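Local coordinates for BB0689 (Borrelia burgdorferi, PDB 4D53), which is of unknown function but is an outer surface lipoprotein belonging to the bacterial CAP superfamily, at residues 72-83 with 125-135. Numbering follows the deposited sequence.
Sequences DQSFNLTREILA and DIFVVLFGKRK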
ATOM      1  N   ASP A  72       9.491  13.213   1.154  1.00 36.94           N
ATOM      2  CA  ASP A  72      10.851  12.706   1.235  1.00 35.37           C
ATOM      3  C   ASP A  72      11.407  12.393  -0.100  1.00 39.93           C
ATOM      4  O   ASP A  72      11.089  11.406  -0.747  1.00 36.28           O
ATOM      5  CB  ASP A  72      10.928  11.509   2.209  1.00 37.67           C
ATOM      6  CG  ASP A  72      12.356  11.031   2.448  1.00 39.77           C
ATOM      7  OD1 ASP A  72      13.269  11.375   1.650  1.00 41.69           O
ATOM      8  OD2 ASP A  72      12.541  10.225   3.378  1.00 39.69           O
ATOM      9  N   GLN A  73      12.320  13.245  -0.529  1.00 40.46           N
ATOM     10  CA  GLN A  73      12.761  13.245  -1.901  1.00 41.99           C
ATOM     11  C   GLN A  73      13.846  12.220  -2.100  1.00 42.19           C
ATOM     12  O   GLN A  73      14.199  11.934  -3.221  1.00 45.61           O
ATOM     13  CB  GLN A  73      13.279  14.633  -2.234  1.00 52.85           C
ATOM     14  CG  GLN A  73      12.604  15.300  -3.397  1.00 58.98           C
ATOM     15  CD  GLN A  73      13.076  16.722  -3.470  1.00 66.95           C
ATOM     16  OE1 GLN A  73      12.585  17.576  -2.744  1.00 62.78           O
ATOM     17  NE2 GLN A  73      14.090  16.973  -4.294  1.00 67.19           N
ATOM     18  N   SER A  74      14.332  11.628  -1.009  1.00 43.06           N
ATOM     19  CA  SER A  74      15.412  10.647  -1.109  1.00 45.93           C
ATOM     20  C   SER A  74      15.014   9.292  -1.725  1.00 47.47           C
ATOM     21  O   SER A  74      15.874   8.554  -2.198  1.00 44.57           O
ATOM     22  CB  SER A  74      16.100  10.439   0.242  1.00 46.78           C
ATOM     23  OG  SER A  74      15.212   9.951   1.239  1.00 51.22           O
ATOM     24  N   PHE A  75      13.715   8.975  -1.776  1.00 42.14           N
ATOM     25  CA  PHE A  75      13.249   7.779  -2.483  1.00 36.90           C
ATOM     26  C   PHE A  75      13.495   7.921  -3.971  1.00 42.57           C
ATOM     27  O   PHE A  75      13.059   8.838  -4.602  1.00 48.55           O
ATOM     28  CB  PHE A  75      11.748   7.505  -2.215  1.00 33.38           C
ATOM     29  CG  PHE A  75      11.445   6.994  -0.837  1.00 30.87           C
ATOM     30  CD1 PHE A  75      11.514   5.650  -0.571  1.00 30.17           C
ATOM     31  CD2 PHE A  75      11.061   7.850   0.174  1.00 29.31           C
ATOM     32  CE1 PHE A  75      11.252   5.155   0.687  1.00 30.55           C
ATOM     33  CE2 PHE A  75      10.759   7.377   1.446  1.00 27.18           C
ATOM     34  CZ  PHE A  75      10.825   6.022   1.694  1.00 29.03           C
ATOM     35  N   ASN A  76      14.226   6.991  -4.533  1.00 45.76           N
ATOM     36  CA  ASN A  76      14.527   7.048  -5.948  1.00 48.90           C
ATOM     37  C   ASN A  76      13.932   5.877  -6.658  1.00 41.58           C
ATOM     38  O   ASN A  76      14.072   5.769  -7.859  1.00 40.53           O
ATOM     39  CB  ASN A  76      16.050   7.102  -6.200  1.00 52.29           C
ATOM     40  CG  ASN A  76      16.792   5.898  -5.631  1.00 55.23           C
ATOM     41  OD1 ASN A  76      16.320   5.217  -4.736  1.00 55.11           O
ATOM     42  ND2 ASN A  76      17.979   5.658  -6.138  1.00 59.45           N
ATOM     43  N   LEU A  77      13.238   5.006  -5.945  1.00 41.85           N
ATOM     44  CA  LEU A  77      12.532   3.940  -6.640  1.00 38.69           C
ATOM     45  C   LEU A  77      11.318   3.603  -5.817  1.00 45.54           C
ATOM     46  O   LEU A  77      11.471   3.423  -4.624  1.00 38.87           O
ATOM     47  CB  LEU A  77      13.389   2.729  -6.697  1.00 47.83           C
ATOM     48  CG  LEU A  77      13.052   1.859  -7.889  1.00 51.89           C
ATOM     49  CD1 LEU A  77      14.393   1.280  -8.402  1.00 49.25           C
ATOM     50  CD2 LEU A  77      11.999   0.844  -7.456  1.00 52.33           C
ATOM     51  N   THR A  78      10.142   3.482  -6.459  1.00 38.00           N
ATOM     52  CA  THR A  78       8.913   3.188  -5.716  1.00 38.81           C
ATOM     53  C   THR A  78       7.881   2.349  -6.486  1.00 37.30           C
ATOM     54  O   THR A  78       7.886   2.357  -7.741  1.00 35.98           O
ATOM     55  CB  THR A  78       8.272   4.483  -5.284  1.00 43.42           C
ATOM     56  OG1 THR A  78       7.255   4.170  -4.318  1.00 58.80           O
ATOM     57  CG2 THR A  78       7.665   5.203  -6.498  1.00 41.99           C
ATOM     58  N   ARG A  79       7.029   1.599  -5.754  1.00 30.17           N
ATOM     59  CA  ARG A  79       5.855   0.913  -6.364  1.00 28.75           C
ATOM     60  C   ARG A  79       4.643   1.101  -5.477  1.00 25.34           C
ATOM     61  O   ARG A  79       4.805   1.231  -4.246  1.00 22.24           O
ATOM     62  CB  ARG A  79       6.032  -0.556  -6.451  1.00 31.48           C
ATOM     63  CG  ARG A  79       7.197  -0.906  -7.362  1.00 40.65           C
ATOM     64  CD  ARG A  79       7.775  -2.177  -6.898  1.00 39.60           C
ATOM     65  NE  ARG A  79       8.969  -2.534  -7.671  1.00 47.36           N
ATOM     66  CZ  ARG A  79       8.917  -2.968  -8.911  1.00 42.35           C
ATOM     67  NH1 ARG A  79       7.744  -3.062  -9.526  1.00 39.47           N
ATOM     68  NH2 ARG A  79      10.019  -3.374  -9.518  1.00 41.49           N
ATOM     69  N   GLU A  80       3.466   0.987  -6.092  1.00 21.21           N
ATOM     70  CA  GLU A  80       2.190   1.190  -5.375  1.00 20.65           C
ATOM     71  C   GLU A  80       1.224   0.124  -5.800  1.00 20.36           C
ATOM     72  O   GLU A  80       1.070  -0.122  -7.033  1.00 20.97           O
ATOM     73  CB  GLU A  80       1.625   2.552  -5.720  1.00 20.90           C
ATOM     74  CG  GLU A  80       0.223   2.768  -5.126  1.00 21.40           C
ATOM     75  CD  GLU A  80      -0.282   4.185  -5.405  1.00 24.93           C
ATOM     76  OE1 GLU A  80      -0.867   4.419  -6.506  1.00 23.89           O
ATOM     77  OE2 GLU A  80      -0.101   5.046  -4.500  1.00 24.77           O
ATOM     78  N   ILE A  81       0.548  -0.520  -4.844  1.00 18.33           N
ATOM     79  CA  ILE A  81      -0.562  -1.391  -5.136  1.00 17.25           C
ATOM     80  C   ILE A  81      -1.815  -0.927  -4.376  1.00 19.77           C
ATOM     81  O   ILE A  81      -1.692  -0.538  -3.203  1.00 20.29           O
ATOM     82  CB  ILE A  81      -0.262  -2.891  -4.847  1.00 19.21           C
ATOM     83  CG1 ILE A  81       0.171  -3.114  -3.423  1.00 18.04           C
ATOM     84  CG2 ILE A  81       0.919  -3.426  -5.771  1.00 20.51           C
ATOM     85  CD1 ILE A  81       0.462  -4.544  -2.940  1.00 19.47           C
ATOM     86  N   LEU A  82      -2.980  -1.073  -5.025  1.00 16.90           N
ATOM     87  CA  LEU A  82      -4.244  -0.732  -4.480  1.00 17.76           C
ATOM     88  C   LEU A  82      -5.154  -1.877  -4.464  1.00 18.76           C
ATOM     89  O   LEU A  82      -5.042  -2.779  -5.318  1.00 17.34           O
ATOM     90  CB  LEU A  82      -4.841   0.419  -5.331  1.00 17.60           C
ATOM     91  CG  LEU A  82      -3.920   1.582  -5.656  1.00 19.68           C
ATOM     92  CD1 LEU A  82      -4.537   2.523  -6.655  1.00 20.64           C
ATOM     93  CD2 LEU A  82      -3.603   2.390  -4.370  1.00 19.62           C
ATOM     94  N   ALA A  83      -6.161  -1.846  -3.606  1.00 15.64           N
ATOM     95  CA  ALA A  83      -7.268  -2.763  -3.596  1.00 16.84           C
ATOM     96  C   ALA A  83      -8.499  -2.107  -3.003  1.00 20.07           C
ATOM     97  O   ALA A  83      -8.376  -1.249  -2.146  1.00 17.20           O
ATOM     98  CB  ALA A  83      -6.985  -4.053  -2.856  1.00 17.91           C
ATOM     99  N   ASP A 125     -13.742   0.419   1.700  1.00 18.14           N
ATOM    100  CA  ASP A 125     -12.679  -0.515   2.133  1.00 17.54           C
ATOM    101  C   ASP A 125     -11.554  -0.492   1.129  1.00 19.07           C
ATOM    102  O   ASP A 125     -11.648  -1.209   0.065  1.00 20.43           O
ATOM    103  CB  ASP A 125     -13.236  -1.907   2.257  1.00 21.50           C
ATOM    104  CG  ASP A 125     -12.230  -2.930   2.834  1.00 22.82           C
ATOM    105  OD1 ASP A 125     -10.996  -2.669   3.012  1.00 25.15           O
ATOM    106  OD2 ASP A 125     -12.657  -4.087   3.129  1.00 26.95           O
ATOM    107  N   ILE A 126     -10.488   0.237   1.439  1.00 18.37           N
ATOM    108  CA  ILE A 126      -9.426   0.490   0.467  1.00 17.48           C
ATOM    109  C   ILE A 126      -8.085   0.170   1.084  1.00 18.97           C
ATOM    110  O   ILE A 126      -7.769   0.684   2.189  1.00 19.03           O
ATOM    111  CB  ILE A 126      -9.425   1.932  -0.010  1.00 16.47           C
ATOM    112  CG1 ILE A 126     -10.744   2.234  -0.803  1.00 18.04           C
ATOM    113  CG2 ILE A 126      -8.234   2.233  -0.903  1.00 18.96           C
ATOM    114  CD1 ILE A 126     -10.885   3.685  -1.223  1.00 20.94           C
ATOM    115  N   PHE A 127      -7.257  -0.641   0.576  1.00 17.74           N
ATOM    116  CA  PHE A 127      -5.788  -0.793   0.731  1.00 17.36           C
ATOM    117  C   PHE A 127      -4.988   0.038  -0.228  1.00 18.25           C
ATOM    118  O   PHE A 127      -5.232   0.063  -1.489  1.00 17.64           O
ATOM    119  CB  PHE A 127      -5.401  -2.264   0.572  1.00 20.00           C
ATOM    120  CG  PHE A 127      -5.972  -3.158   1.636  1.00 20.00           C
ATOM    121  CD1 PHE A 127      -5.346  -3.284   2.864  1.00 20.00           C
ATOM    122  CD2 PHE A 127      -7.135  -3.872   1.407  1.00 20.00           C
ATOM    123  CE1 PHE A 127      -5.871  -4.105   3.844  1.00 20.00           C
ATOM    124  CE2 PHE A 127      -7.663  -4.696   2.383  1.00 20.00           C
ATOM    125  CZ  PHE A 127      -7.031  -4.813   3.604  1.00 20.00           C
ATOM    126  N   VAL A 128      -4.048   0.752   0.447  1.00 18.29           N
ATOM    127  CA  VAL A 128      -2.932   1.337  -0.304  1.00 17.62           C
ATOM    128  C   VAL A 128      -1.622   0.811   0.261  1.00 20.40           C
ATOM    129  O   VAL A 128      -1.343   1.058   1.467  1.00 19.35           O
ATOM    130  CB  VAL A 128      -2.922   2.888  -0.298  1.00 16.53           C
ATOM    131  CG1 VAL A 128      -1.692   3.473  -1.017  1.00 18.55           C
ATOM    132  CG2 VAL A 128      -4.241   3.495  -0.842  1.00 19.33           C
ATOM    133  N   VAL A 129      -0.784   0.172  -0.579  1.00 16.49           N
ATOM    134  CA  VAL A 129       0.526  -0.353  -0.095  1.00 19.60           C
ATOM    135  C   VAL A 129       1.619   0.156  -0.982  1.00 18.48           C
ATOM    136  O   VAL A 129       1.555   0.028  -2.183  1.00 20.32           O
ATOM    137  CB  VAL A 129       0.544  -1.872   0.128  1.00 19.46           C
ATOM    138  CG1 VAL A 129       1.924  -2.352   0.628  1.00 23.98           C
ATOM    139  CG2 VAL A 129      -0.619  -2.335   0.993  1.00 23.00           C
ATOM    140  N   LEU A 130       2.615   0.818  -0.388  1.00 17.88           N
ATOM    141  CA  LEU A 130       3.727   1.404  -1.066  1.00 18.83           C
ATOM    142  C   LEU A 130       5.037   0.667  -0.702  1.00 19.89           C
ATOM    143  O   LEU A 130       5.201   0.223   0.422  1.00 19.17           O
ATOM    144  CB  LEU A 130       3.910   2.868  -0.627  1.00 22.27           C
ATOM    145  CG  LEU A 130       2.676   3.798  -0.840  1.00 24.42           C
ATOM    146  CD1 LEU A 130       2.837   5.264  -0.313  1.00 24.69           C
ATOM    147  CD2 LEU A 130       2.365   3.860  -2.315  1.00 26.61           C
ATOM    148  N   PHE A 131       5.909   0.628  -1.689  1.00 20.05           N
ATOM    149  CA  PHE A 131       7.228   0.047  -1.589  1.00 21.37           C
ATOM    150  C   PHE A 131       8.219   1.090  -2.060  1.00 23.03           C
ATOM    151  O   PHE A 131       7.964   1.871  -3.030  1.00 24.74           O
ATOM    152  CB  PHE A 131       7.387  -1.211  -2.480  1.00 20.52           C
ATOM    153  CG  PHE A 131       6.393  -2.303  -2.216  1.00 19.98           C
ATOM    154  CD1 PHE A 131       5.116  -2.212  -2.715  1.00 22.09           C
ATOM    155  CD2 PHE A 131       6.726  -3.407  -1.493  1.00 21.85           C
ATOM    156  CE1 PHE A 131       4.180  -3.179  -2.428  1.00 21.25           C
ATOM    157  CE2 PHE A 131       5.833  -4.413  -1.243  1.00 25.53           C
ATOM    158  CZ  PHE A 131       4.519  -4.295  -1.681  1.00 22.60           C
ATOM    159  N   GLY A 132       9.393   1.141  -1.386  1.00 27.41           N
ATOM    160  CA  GLY A 132      10.360   2.151  -1.765  1.00 24.91           C
ATOM    161  C   GLY A 132      11.826   1.833  -1.406  1.00 25.48           C
ATOM    162  O   GLY A 132      12.096   1.018  -0.557  1.00 22.22           O
ATOM    163  N   LYS A 133      12.720   2.528  -2.079  1.00 28.55           N
ATOM    164  CA  LYS A 133      14.191   2.447  -1.778  1.00 33.13           C
ATOM    165  C   LYS A 133      14.664   3.879  -1.717  1.00 30.31           C
ATOM    166  O   LYS A 133      14.365   4.618  -2.645  1.00 30.72           O
ATOM    167  CB  LYS A 133      14.849   1.709  -2.937  1.00 34.93           C
ATOM    168  CG  LYS A 133      16.359   1.530  -2.943  1.00 40.02           C
ATOM    169  CD  LYS A 133      16.867   0.918  -1.677  1.00 41.33           C
ATOM    170  CE  LYS A 133      18.400   0.976  -1.669  1.00 50.09           C
ATOM    171  NZ  LYS A 133      18.882   0.922  -0.271  1.00 54.50           N
ATOM    172  N   ARG A 134      15.343   4.281  -0.647  1.00 32.65           N
ATOM    173  CA  ARG A 134      16.044   5.581  -0.585  1.00 40.08           C
ATOM    174  C   ARG A 134      17.420   5.609  -1.221  1.00 48.18           C
ATOM    175  O   ARG A 134      18.122   4.612  -1.161  1.00 45.73           O
ATOM    176  CB  ARG A 134      16.261   6.019   0.851  1.00 40.25           C
ATOM    177  CG  ARG A 134      15.037   6.634   1.473  1.00 41.36           C
ATOM    178  CD  ARG A 134      15.280   7.115   2.889  1.00 43.96           C
ATOM    179  NE  ARG A 134      14.056   7.671   3.479  1.00 40.15           N
ATOM    180  CZ  ARG A 134      13.158   6.963   4.123  1.00 41.39           C
ATOM    181  NH1 ARG A 134      13.350   5.676   4.320  1.00 44.76           N
ATOM    182  NH2 ARG A 134      12.065   7.541   4.611  1.00 48.35           N
ATOM    183  N   LYS A 135      17.785   6.762  -1.811  1.00 54.85           N
ATOM    184  CA  LYS A 135      19.181   7.171  -2.065  1.00 65.40           C
ATOM    185  C   LYS A 135      20.018   7.038  -0.814  1.00 60.42           C
ATOM    186  O   LYS A 135      21.108   6.509  -0.911  1.00 63.35           O
ATOM    187  CB  LYS A 135      19.265   8.638  -2.515  1.00 67.10           C
ATOM    188  CG  LYS A 135      18.775   8.880  -3.940  1.00 74.26           C
ATOM    189  CD  LYS A 135      18.411  10.341  -4.232  1.00 75.95           C
ATOM    190  CE  LYS A 135      17.379  10.397  -5.356  1.00 78.49           C
ATOM    191  NZ  LYS A 135      17.149  11.768  -5.871  1.00 80.22           N
TER
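Ile-81 and Val-129 sit at the tightly packed middle of this antiparallel strand pair, joined by two nearly straight backbone hydrogen bonds and lying side by side on one face of the sheet. Ile-81 turns CG1 into the position between its backbone N and carbonyl carbon (chi1 56°), which brings CG1 to 3.8 Å from Val-129 CB and lets CD1 meet the edge of the Phe-131 ring, 4.0 Å from CE1. On the other face Leu-82 CD2 rests 3.8 Å from Val-128 CG2, while the extended Glu-80 runs along Leu-130, its OE2 salt-bridged to Arg-67 and its OE1 hydrogen-bonded to His-57. Phe-131 O takes two donors, Arg-79 N and Thr-78 OG1, the latter at 2.7 Å.

Toward the solvent side, with Asn-76 and Lys-135 exposed, Asn-76 and Leu-77 both oppose Lys-133 in a classic beta bulge. Phe-75 remains buried beneath Arg-134, whose CG lies over the ring centre, 4.0 Å from its centroid. In a side-on salt bridge Arg-134 NE and NH2 both donate to Asp-72 OD2, each at 3.0 Å, from the same face of the carboxylate and about 30° out of its plane. Arg-134 NH1 makes a second salt bridge, to Asp-35. Asp-72 OD1 accepts from Ser-74 N, closing an Asx turn. Strand 75-84 is outermost, beside 125-134, with helix 91-96 on the Ile-81 face and helices 36-52 and 64-69 on the Glu-80 face, as in the alpha-beta-alpha sandwich of CAP domains.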